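Local coordinates for protein 5-Carboxyvanillate Decarboxylase (Novosphingobium aromaticivorans, PDB 4QRN) that probably removes the 5-carboxylate of 5-carboxyvanillate as a manganese-dependent, non-oxidative decarboxylase of the amidohydrolase superfamily, at residues L36-I49 with T102-V116. Residues are numbered along the deposited sequence; the frame is centred on the assembly and turned at random. Where two conformers were deposited one is given.
With MN (manganese (II) ion), chain E; 1DF (4-hydroxy-3-methoxy-5-nitrobenzoic acid), chain F.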
ATOM      1  N   LEU A  36      27.438  14.887  -6.438  1.00  7.81           N
ATOM      2  CA  LEU A  36      27.494  13.651  -7.204  1.00  8.06           C
ATOM      3  C   LEU A  36      26.112  13.028  -7.223  1.00  7.41           C
ATOM      4  O   LEU A  36      25.330  13.223  -6.283  1.00  8.01           O
ATOM      5  CB  LEU A  36      28.469  12.658  -6.570  1.00  9.20           C
ATOM      6  CG  LEU A  36      29.914  13.107  -6.466  1.00 11.08           C
ATOM      7  CD1 LEU A  36      30.725  12.023  -5.758  1.00 13.32           C
ATOM      8  CD2 LEU A  36      30.504  13.410  -7.834  1.00 12.03           C
ATOM      9  N   ARG A  37      25.802  12.283  -8.276  1.00  6.56           N
ATOM     10  CA  ARG A  37      24.574  11.501  -8.315  1.00  6.70           C
ATOM     11  C   ARG A  37      24.929  10.061  -7.950  1.00  6.76           C
ATOM     12  O   ARG A  37      25.592   9.372  -8.736  1.00  7.10           O
ATOM     13  CB  ARG A  37      23.898  11.569  -9.673  1.00  7.22           C
ATOM     14  CG  ARG A  37      23.564  12.993 -10.116  1.00  7.59           C
ATOM     15  CD  ARG A  37      22.696  12.993 -11.352  1.00  7.43           C
ATOM     16  NE  ARG A  37      22.511  14.301 -11.967  1.00  7.62           N
ATOM     17  CZ  ARG A  37      23.382  14.875 -12.789  1.00  7.41           C
ATOM     18  NH1 ARG A  37      24.534  14.272 -13.085  1.00  7.56           N
ATOM     19  NH2 ARG A  37      23.075  16.055 -13.328  1.00  8.51           N
ATOM     20  N   ILE A  38      24.504   9.631  -6.763  1.00  6.52           N
ATOM     21  CA  ILE A  38      24.746   8.276  -6.273  1.00  7.10           C
ATOM     22  C   ILE A  38      23.411   7.533  -6.298  1.00  6.69           C
ATOM     23  O   ILE A  38      22.480   7.898  -5.563  1.00  7.41           O
ATOM     24  CB  ILE A  38      25.357   8.285  -4.861  1.00  7.53           C
ATOM     25  CG1 ILE A  38      26.682   9.091  -4.877  1.00  7.99           C
ATOM     26  CG2 ILE A  38      25.544   6.850  -4.374  1.00  8.04           C
ATOM     27  CD1 ILE A  38      27.397   9.173  -3.536  1.00  8.82           C
ATOM     28  N   ALA A  39      23.303   6.530  -7.166  1.00  6.52           N
ATOM     29  CA  ALA A  39      22.070   5.778  -7.334  1.00  6.79           C
ATOM     30  C   ALA A  39      22.114   4.553  -6.418  1.00  6.73           C
ATOM     31  O   ALA A  39      23.003   3.723  -6.546  1.00  7.19           O
ATOM     32  CB  ALA A  39      21.926   5.369  -8.786  1.00  7.46           C
ATOM     33  N   THR A  40      21.153   4.456  -5.496  1.00  7.19           N
ATOM     34  CA  THR A  40      21.252   3.501  -4.400  1.00  7.71           C
ATOM     35  C   THR A  40      20.393   2.230  -4.499  1.00  7.74           C
ATOM     36  O   THR A  40      20.341   1.492  -3.512  1.00  9.46           O
ATOM     37  CB  THR A  40      20.947   4.194  -3.071  1.00  7.56           C
ATOM     38  OG1 THR A  40      19.615   4.729  -3.097  1.00  7.68           O
ATOM     39  CG2 THR A  40      21.950   5.306  -2.771  1.00  8.15           C
ATOM     40  N   GLU A  41      19.787   1.926  -5.659  1.00  7.62           N
ATOM     41  CA  GLU A  41      19.035   0.677  -5.786  1.00  7.67           C
ATOM     42  C   GLU A  41      19.148   0.121  -7.210  1.00  8.00           C
ATOM     43  O   GLU A  41      18.178   0.074  -7.959  1.00  9.29           O
ATOM     44  CB  GLU A  41      17.565   0.826  -5.399  1.00  7.86           C
ATOM     45  CG  GLU A  41      16.888  -0.556  -5.182  1.00  8.44           C
ATOM     46  CD  GLU A  41      15.375  -0.490  -5.218  1.00  8.18           C
ATOM     47  OE1 GLU A  41      14.798   0.165  -4.337  1.00  8.18           O
ATOM     48  OE2 GLU A  41      14.733  -1.092  -6.122  1.00  9.90           O
ATOM     49  N   GLU A  42      20.339  -0.331  -7.572  1.00  7.05           N
ATOM     50  CA  GLU A  42      20.675  -0.641  -8.968  1.00  7.06           C
ATOM     51  C   GLU A  42      20.931  -2.137  -9.080  1.00  6.94           C
ATOM     52  O   GLU A  42      21.555  -2.734  -8.215  1.00  8.76           O
ATOM     53  CB  GLU A  42      21.878   0.209  -9.384  1.00  7.87           C
ATOM     54  CG  GLU A  42      21.756   1.670  -8.896  1.00  7.89           C
ATOM     55  CD  GLU A  42      20.445   2.334  -9.312  1.00  7.37           C
ATOM     56  OE1 GLU A  42      20.131   2.294 -10.520  1.00  7.78           O
ATOM     57  OE2 GLU A  42      19.709   2.879  -8.420  1.00  8.60           O
ATOM     58  N   ALA A  43      20.401  -2.753 -10.134  1.00  6.91           N
ATOM     59  CA  ALA A  43      20.318  -4.205 -10.201  1.00  6.62           C
ATOM     60  C   ALA A  43      21.250  -4.815 -11.253  1.00  7.23           C
ATOM     61  O   ALA A  43      21.498  -4.215 -12.319  1.00  7.46           O
ATOM     62  CB  ALA A  43      18.893  -4.611 -10.529  1.00  7.57           C
ATOM     63  N   PHE A  44      21.698  -6.045 -10.979  1.00  6.80           N
ATOM     64  CA  PHE A  44      22.375  -6.859 -11.991  1.00  7.36           C
ATOM     65  C   PHE A  44      21.911  -8.299 -11.836  1.00  7.47           C
ATOM     66  O   PHE A  44      21.290  -8.665 -10.830  1.00  7.44           O
ATOM     67  CB  PHE A  44      23.907  -6.773 -11.882  1.00  8.07           C
ATOM     68  CG  PHE A  44      24.455  -7.501 -10.702  1.00  8.58           C
ATOM     69  CD1 PHE A  44      24.489  -6.869  -9.459  1.00  9.67           C
ATOM     70  CD2 PHE A  44      24.913  -8.805 -10.807  1.00  9.47           C
ATOM     71  CE1 PHE A  44      24.935  -7.508  -8.328  1.00 11.11           C
ATOM     72  CE2 PHE A  44      25.383  -9.481  -9.644  1.00 10.66           C
ATOM     73  CZ  PHE A  44      25.393  -8.815  -8.411  1.00 11.11           C
ATOM     74  N   ALA A  45      22.189  -9.122 -12.853  1.00  7.85           N
ATOM     75  CA  ALA A  45      21.852 -10.541 -12.843  1.00  7.76           C
ATOM     76  C   ALA A  45      23.077 -11.344 -13.218  1.00  8.28           C
ATOM     77  O   ALA A  45      24.007 -10.807 -13.826  1.00  9.01           O
ATOM     78  CB  ALA A  45      20.737 -10.844 -13.843  1.00  9.11           C
ATOM     79  N   THR A  46      23.056 -12.639 -12.890  1.00  8.90           N
ATOM     80  CA  THR A  46      24.017 -13.561 -13.477  1.00  9.48           C
ATOM     81  C   THR A  46      23.235 -14.544 -14.343  1.00 10.10           C
ATOM     82  O   THR A  46      22.137 -14.991 -14.007  1.00  9.73           O
ATOM     83  CB  THR A  46      24.880 -14.301 -12.436  1.00 10.31           C
ATOM     84  OG1 THR A  46      24.099 -15.294 -11.762  1.00 11.40           O
ATOM     85  CG2 THR A  46      25.520 -13.315 -11.445  1.00 12.07           C
ATOM     86  N   ARG A  47      23.842 -14.908 -15.459  1.00 10.91           N
ATOM     87  CA  ARG A  47      23.191 -15.810 -16.396  1.00 11.62           C
ATOM     88  C   ARG A  47      22.872 -17.146 -15.742  1.00 10.73           C
ATOM     89  O   ARG A  47      21.805 -17.724 -15.990  1.00 11.27           O
ATOM     90  CB  ARG A  47      24.094 -16.008 -17.619  1.00 13.95           C
ATOM     91  CG  ARG A  47      23.483 -16.802 -18.781  1.00 16.95           C
ATOM     92  CD  ARG A  47      22.338 -16.036 -19.441  1.00 19.60           C
ATOM     93  NE  ARG A  47      21.078 -16.645 -19.075  1.00 20.67           N
ATOM     94  CZ  ARG A  47      19.890 -16.298 -19.551  1.00 21.46           C
ATOM     95  NH1 ARG A  47      19.761 -15.277 -20.395  1.00 21.84           N
ATOM     96  NH2 ARG A  47      18.820 -16.967 -19.149  1.00 22.06           N
ATOM     97  N   GLU A  48      23.786 -17.649 -14.915  1.00 11.06           N
ATOM     98  CA  GLU A  48      23.541 -18.960 -14.328  1.00 11.77           C
ATOM     99  C   GLU A  48      22.366 -18.943 -13.350  1.00 10.60           C
ATOM    100  O   GLU A  48      21.642 -19.941 -13.265  1.00 10.95           O
ATOM    101  CB  GLU A  48      24.793 -19.546 -13.675  1.00 13.52           C
ATOM    102  CG  GLU A  48      25.342 -18.746 -12.547  1.00 15.19           C
ATOM    103  CD  GLU A  48      26.657 -19.289 -12.018  1.00 16.41           C
ATOM    104  OE1 GLU A  48      27.231 -20.232 -12.625  1.00 18.34           O
ATOM    105  OE2 GLU A  48      27.132 -18.751 -10.990  1.00 16.04           O
ATOM    106  N   ILE A  49      22.120 -17.824 -12.658  1.00  9.39           N
ATOM    107  CA  ILE A  49      20.968 -17.770 -11.765  1.00  9.34           C
ATOM    108  C   ILE A  49      19.677 -17.638 -12.581  1.00  9.30           C
ATOM    109  O   ILE A  49      18.697 -18.294 -12.275  1.00  9.83           O
ATOM    110  CB  ILE A  49      21.134 -16.678 -10.693  1.00  9.43           C
ATOM    111  CG1 ILE A  49      22.200 -17.132  -9.679  1.00  9.93           C
ATOM    112  CG2 ILE A  49      19.791 -16.414  -9.964  1.00  9.92           C
ATOM    113  CD1 ILE A  49      22.619 -16.071  -8.697  1.00 10.38           C
ATOM    114  N   THR A 102      23.606   9.242 -18.227  1.00  8.11           N
ATOM    115  CA  THR A 102      22.600   9.839 -17.356  1.00  8.20           C
ATOM    116  C   THR A 102      23.216  10.552 -16.148  1.00  7.94           C
ATOM    117  O   THR A 102      22.530  10.883 -15.187  1.00  8.32           O
ATOM    118  CB  THR A 102      21.561   8.795 -16.914  1.00  8.53           C
ATOM    119  OG1 THR A 102      22.213   7.624 -16.379  1.00  8.34           O
ATOM    120  CG2 THR A 102      20.649   8.440 -18.067  1.00  9.97           C
ATOM    121  N   GLY A 103      24.520  10.811 -16.218  1.00  7.97           N
ATOM    122  CA  GLY A 103      25.166  11.565 -15.165  1.00  8.52           C
ATOM    123  C   GLY A 103      25.251  10.864 -13.818  1.00  7.55           C
ATOM    124  O   GLY A 103      25.379  11.540 -12.795  1.00  7.90           O
ATOM    125  N   ILE A 104      25.168   9.533 -13.814  1.00  7.31           N
ATOM    126  CA  ILE A 104      25.223   8.783 -12.576  1.00  7.30           C
ATOM    127  C   ILE A 104      26.677   8.490 -12.220  1.00  7.44           C
ATOM    128  O   ILE A 104      27.387   7.777 -12.933  1.00  8.11           O
ATOM    129  CB  ILE A 104      24.385   7.489 -12.648  1.00  7.65           C
ATOM    130  CG1 ILE A 104      22.920   7.806 -12.984  1.00  7.91           C
ATOM    131  CG2 ILE A 104      24.530   6.706 -11.346  1.00  7.89           C
ATOM    132  CD1 ILE A 104      22.253   8.842 -12.084  1.00  8.33           C
ATOM    133  N   ASP A 105      27.136   9.084 -11.122  1.00  7.38           N
ATOM    134  CA  ASP A 105      28.530   8.943 -10.692  1.00  7.54           C
ATOM    135  C   ASP A 105      28.821   7.595 -10.062  1.00  7.52           C
ATOM    136  O   ASP A 105      29.877   7.015 -10.321  1.00  8.51           O
ATOM    137  CB  ASP A 105      28.871  10.088  -9.739  1.00  8.04           C
ATOM    138  CG  ASP A 105      28.824  11.414 -10.442  1.00  7.96           C
ATOM    139  OD1 ASP A 105      29.735  11.650 -11.274  1.00  8.91           O
ATOM    140  OD2 ASP A 105      27.876  12.204 -10.207  1.00  7.86           O
ATOM    141  N   LYS A 106      27.925   7.109  -9.207  1.00  7.30           N
ATOM    142  CA  LYS A 106      28.133   5.835  -8.535  0.62  7.64           C
ATOM    143  C   LYS A 106      26.822   5.100  -8.472  1.00  7.74           C
ATOM    144  O   LYS A 106      25.754   5.724  -8.365  1.00  7.75           O
ATOM    145  CB  LYS A 106      28.664   6.039  -7.114  0.62  8.74           C
ATOM    146  CG  LYS A 106      29.972   6.827  -7.058  0.62  9.80           C
ATOM    147  CD  LYS A 106      30.574   6.819  -5.665  0.62 10.58           C
ATOM    148  CE  LYS A 106      31.871   7.624  -5.639  0.62 11.66           C
ATOM    149  NZ  LYS A 106      32.563   7.524  -4.331  0.62 12.14           N
ATOM    150  N   ALA A 107      26.918   3.773  -8.526  1.00  7.44           N
ATOM    151  CA  ALA A 107      25.767   2.887  -8.421  1.00  7.69           C
ATOM    152  C   ALA A 107      26.025   1.883  -7.312  1.00  7.49           C
ATOM    153  O   ALA A 107      27.099   1.263  -7.276  1.00  8.70           O
ATOM    154  CB  ALA A 107      25.545   2.175  -9.739  1.00  8.86           C
ATOM    155  N   ILE A 108      25.034   1.695  -6.451  1.00  7.25           N
ATOM    156  CA  ILE A 108      25.064   0.659  -5.430  1.00  7.32           C
ATOM    157  C   ILE A 108      24.292  -0.523  -5.976  1.00  7.28           C
ATOM    158  O   ILE A 108      23.091  -0.433  -6.242  1.00  7.78           O
ATOM    159  CB  ILE A 108      24.501   1.167  -4.103  1.00  8.69           C
ATOM    160  CG1 ILE A 108      25.234   2.487  -3.741  1.00 10.58           C
ATOM    161  CG2 ILE A 108      24.613   0.079  -3.045  1.00 10.55           C
ATOM    162  CD1 ILE A 108      25.004   3.007  -2.347  1.00 12.05           C
ATOM    163  N   LEU A 109      25.029  -1.612  -6.197  1.00  7.39           N
ATOM    164  CA  LEU A 109      24.577  -2.747  -6.996  1.00  7.53           C
ATOM    165  C   LEU A 109      24.201  -3.932  -6.130  1.00  6.74           C
ATOM    166  O   LEU A 109      24.901  -4.267  -5.163  1.00  7.75           O
ATOM    167  CB  LEU A 109      25.713  -3.215  -7.899  1.00  8.61           C
ATOM    168  CG  LEU A 109      26.182  -2.184  -8.906  1.00 10.95           C
ATOM    169  CD1 LEU A 109      27.542  -2.589  -9.484  1.00 13.35           C
ATOM    170  CD2 LEU A 109      25.192  -2.023 -10.022  1.00 12.06           C
ATOM    171  N   ALA A 110      23.123  -4.598  -6.521  1.00  6.80           N
ATOM    172  CA  ALA A 110      22.690  -5.832  -5.845  1.00  6.80           C
ATOM    173  C   ALA A 110      22.079  -6.801  -6.840  1.00  6.75           C
ATOM    174  O   ALA A 110      21.394  -6.418  -7.795  1.00  7.28           O
ATOM    175  CB  ALA A 110      21.680  -5.507  -4.744  1.00  8.05           C
ATOM    176  N   LEU A 111      22.268  -8.076  -6.563  1.00  7.34           N
ATOM    177  CA  LEU A 111      21.706  -9.141  -7.380  1.00  7.20           C
ATOM    178  C   LEU A 111      20.188  -9.004  -7.413  1.00  6.89           C
ATOM    179  O   LEU A 111      19.529  -8.867  -6.381  1.00  7.33           O
ATOM    180  CB  LEU A 111      22.104 -10.497  -6.818  1.00  7.75           C
ATOM    181  CG  LEU A 111      21.597 -11.697  -7.620  1.00  8.11           C
ATOM    182  CD1 LEU A 111      22.289 -11.787  -8.961  1.00  8.76           C
ATOM    183  CD2 LEU A 111      21.760 -12.987  -6.824  1.00  8.90           C
ATOM    184  N   THR A 112      19.620  -9.077  -8.609  1.00  6.61           N
ATOM    185  CA  THR A 112      18.228  -8.753  -8.791  1.00  7.65           C
ATOM    186  C   THR A 112      17.300  -9.766  -8.136  1.00  6.98           C
ATOM    187  O   THR A 112      17.578 -10.976  -8.047  1.00  6.78           O
ATOM    188  CB  THR A 112      17.944  -8.571 -10.289  1.00  7.63           C
ATOM    189  OG1 THR A 112      16.661  -7.981 -10.471  1.00  7.95           O
ATOM    190  CG2 THR A 112      17.985  -9.868 -11.060  1.00  8.03           C
ATOM    191  N   SER A 113      16.166  -9.252  -7.674  1.00  6.98           N
ATOM    192  CA  SER A 113      15.184 -10.064  -6.977  1.00  7.21           C
ATOM    193  C   SER A 113      14.664 -11.189  -7.871  1.00  6.98           C
ATOM    194  O   SER A 113      14.373 -10.964  -9.041  1.00  7.34           O
ATOM    195  CB  SER A 113      14.044  -9.153  -6.561  1.00  7.86           C
ATOM    196  OG  SER A 113      13.041  -9.884  -5.899  1.00  7.53           O
ATOM    197  N   PRO A 114      14.472 -12.402  -7.317  1.00  7.16           N
ATOM    198  CA  PRO A 114      14.522 -12.778  -5.898  1.00  7.64           C
ATOM    199  C   PRO A 114      15.858 -13.361  -5.442  1.00  7.42           C
ATOM    200  O   PRO A 114      15.923 -14.006  -4.388  1.00  7.77           O
ATOM    201  CB  PRO A 114      13.431 -13.848  -5.813  1.00  8.24           C
ATOM    202  CG  PRO A 114      13.586 -14.578  -7.119  1.00  8.36           C
ATOM    203  CD  PRO A 114      13.811 -13.457  -8.117  1.00  8.14           C
ATOM    204  N   GLY A 115      16.922 -13.154  -6.214  1.00  7.23           N
ATOM    205  CA  GLY A 115      18.208 -13.710  -5.829  1.00  7.88           C
ATOM    206  C   GLY A 115      18.151 -15.227  -5.764  1.00  7.51           C
ATOM    207  O   GLY A 115      17.488 -15.877  -6.588  1.00  8.30           O
ATOM    208  N   VAL A 116      18.830 -15.814  -4.781  1.00  7.73           N
ATOM    209  CA  VAL A 116      18.791 -17.272  -4.617  1.00  8.46           C
ATOM    210  C   VAL A 116      17.777 -17.712  -3.575  1.00  8.37           C
ATOM    211  O   VAL A 116      17.692 -18.894  -3.239  1.00  8.72           O
ATOM    212  CB  VAL A 116      20.179 -17.854  -4.266  1.00  8.64           C
ATOM    213  CG1 VAL A 116      21.195 -17.495  -5.341  1.00  9.61           C
ATOM    214  CG2 VAL A 116      20.653 -17.417  -2.893  1.00  9.16           C
TER
HETATM  215 MN    MN E 401      14.699  -2.541  -7.716  0.73  7.98          MN
HETATM  216  C1  1DF F 402      11.062  -4.485 -11.520  0.91  7.13           C
HETATM  217  CO1 1DF F 402      11.176  -3.365 -10.745  0.91  7.49           C
HETATM  218  CO2 1DF F 402      11.829  -5.627 -11.196  0.91  7.25           C
HETATM  219  CM1 1DF F 402      12.162  -3.411  -9.703  0.91  7.35           C
HETATM  220  CM2 1DF F 402      12.857  -5.569 -10.278  0.91  7.21           C
HETATM  221  OM  1DF F 402      13.660  -6.629  -9.964  0.91  7.81           O
HETATM  222  CZ  1DF F 402      13.134  -4.400  -9.585  0.91  6.97           C
HETATM  223  CC  1DF F 402      10.100  -4.568 -12.646  0.91  7.68           C
HETATM  224  CV  1DF F 402      13.255  -7.915 -10.435  0.91  8.43           C
HETATM  225  O1  1DF F 402       9.799  -3.467 -13.269  0.91  8.13           O
HETATM  226  O2  1DF F 402       9.645  -5.674 -12.958  0.91  8.02           O
HETATM  227  O3  1DF F 402      14.194  -4.260  -8.843  0.91  7.96           O
HETATM  228  N   1DF F 402      11.931  -2.423  -8.593  0.91 10.98           N
HETATM  229  O11 1DF F 402      12.586  -2.422  -7.590  0.91 12.10           O
HETATM  230  O22 1DF F 402      10.908  -1.688  -8.681  0.91 12.55           O
HETATM  231  O   HOH W   1      16.867  -2.685  -7.993  1.00 10.09           O
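Gly103 O receives Arg37 NH1 at 2.9 Å, near the plane of the guanidinium. Arg37 CG lies anti to its own carbonyl carbon (chi1 -57°) and the chain runs extended to NE, which carries CG and CD past Gly103 O. Arg37 NH2 forms a salt bridge with Asp350 OD2. A leucine in place of Arg37 would probably leave Gly103 O without this donor and Asp350 without its salt-bridge partner. Ile104 sets CG2 against Ala39 CB. Asp105 OD2 takes Arg37 N on its anti lone pair at 2.8 Å, while Arg37 O accepts from both Asp105 N and Lys106 N. From here strands 38-44 and 106-111 pair in parallel, as the first two strands of the distorted (beta/alpha)8 barrel of amidohydrolases. Ile108 CD1 packs on Thr40 CG2 at 3.8 Å, the two side chains side by side. Ile108 N and O bond to Ala39 O and Glu42 N, spanning a beta bulge. Glu41, in the bulge, binds manganese through OE2 at 2.1 Å, with His210 and Asp336; Glu41 OE1 is hydrogen-bonded to Tyr208 and Ser311. Leu109 CD2 meets Glu42 CB. Leu111 CA sits over one face of the Phe44 ring, 4.0 Å from its centroid. Leu111 CD2 meets Ile49 CD1 tip to tip at 3.7 Å. Thr112 N donates to Phe44 O. Thr112 OG1 is hydrogen-bonded to Tyr339 OH and lies 3.3 Å from OM of the bound nitrobenzoate. Val116 CG1 touches Ile49 CD1.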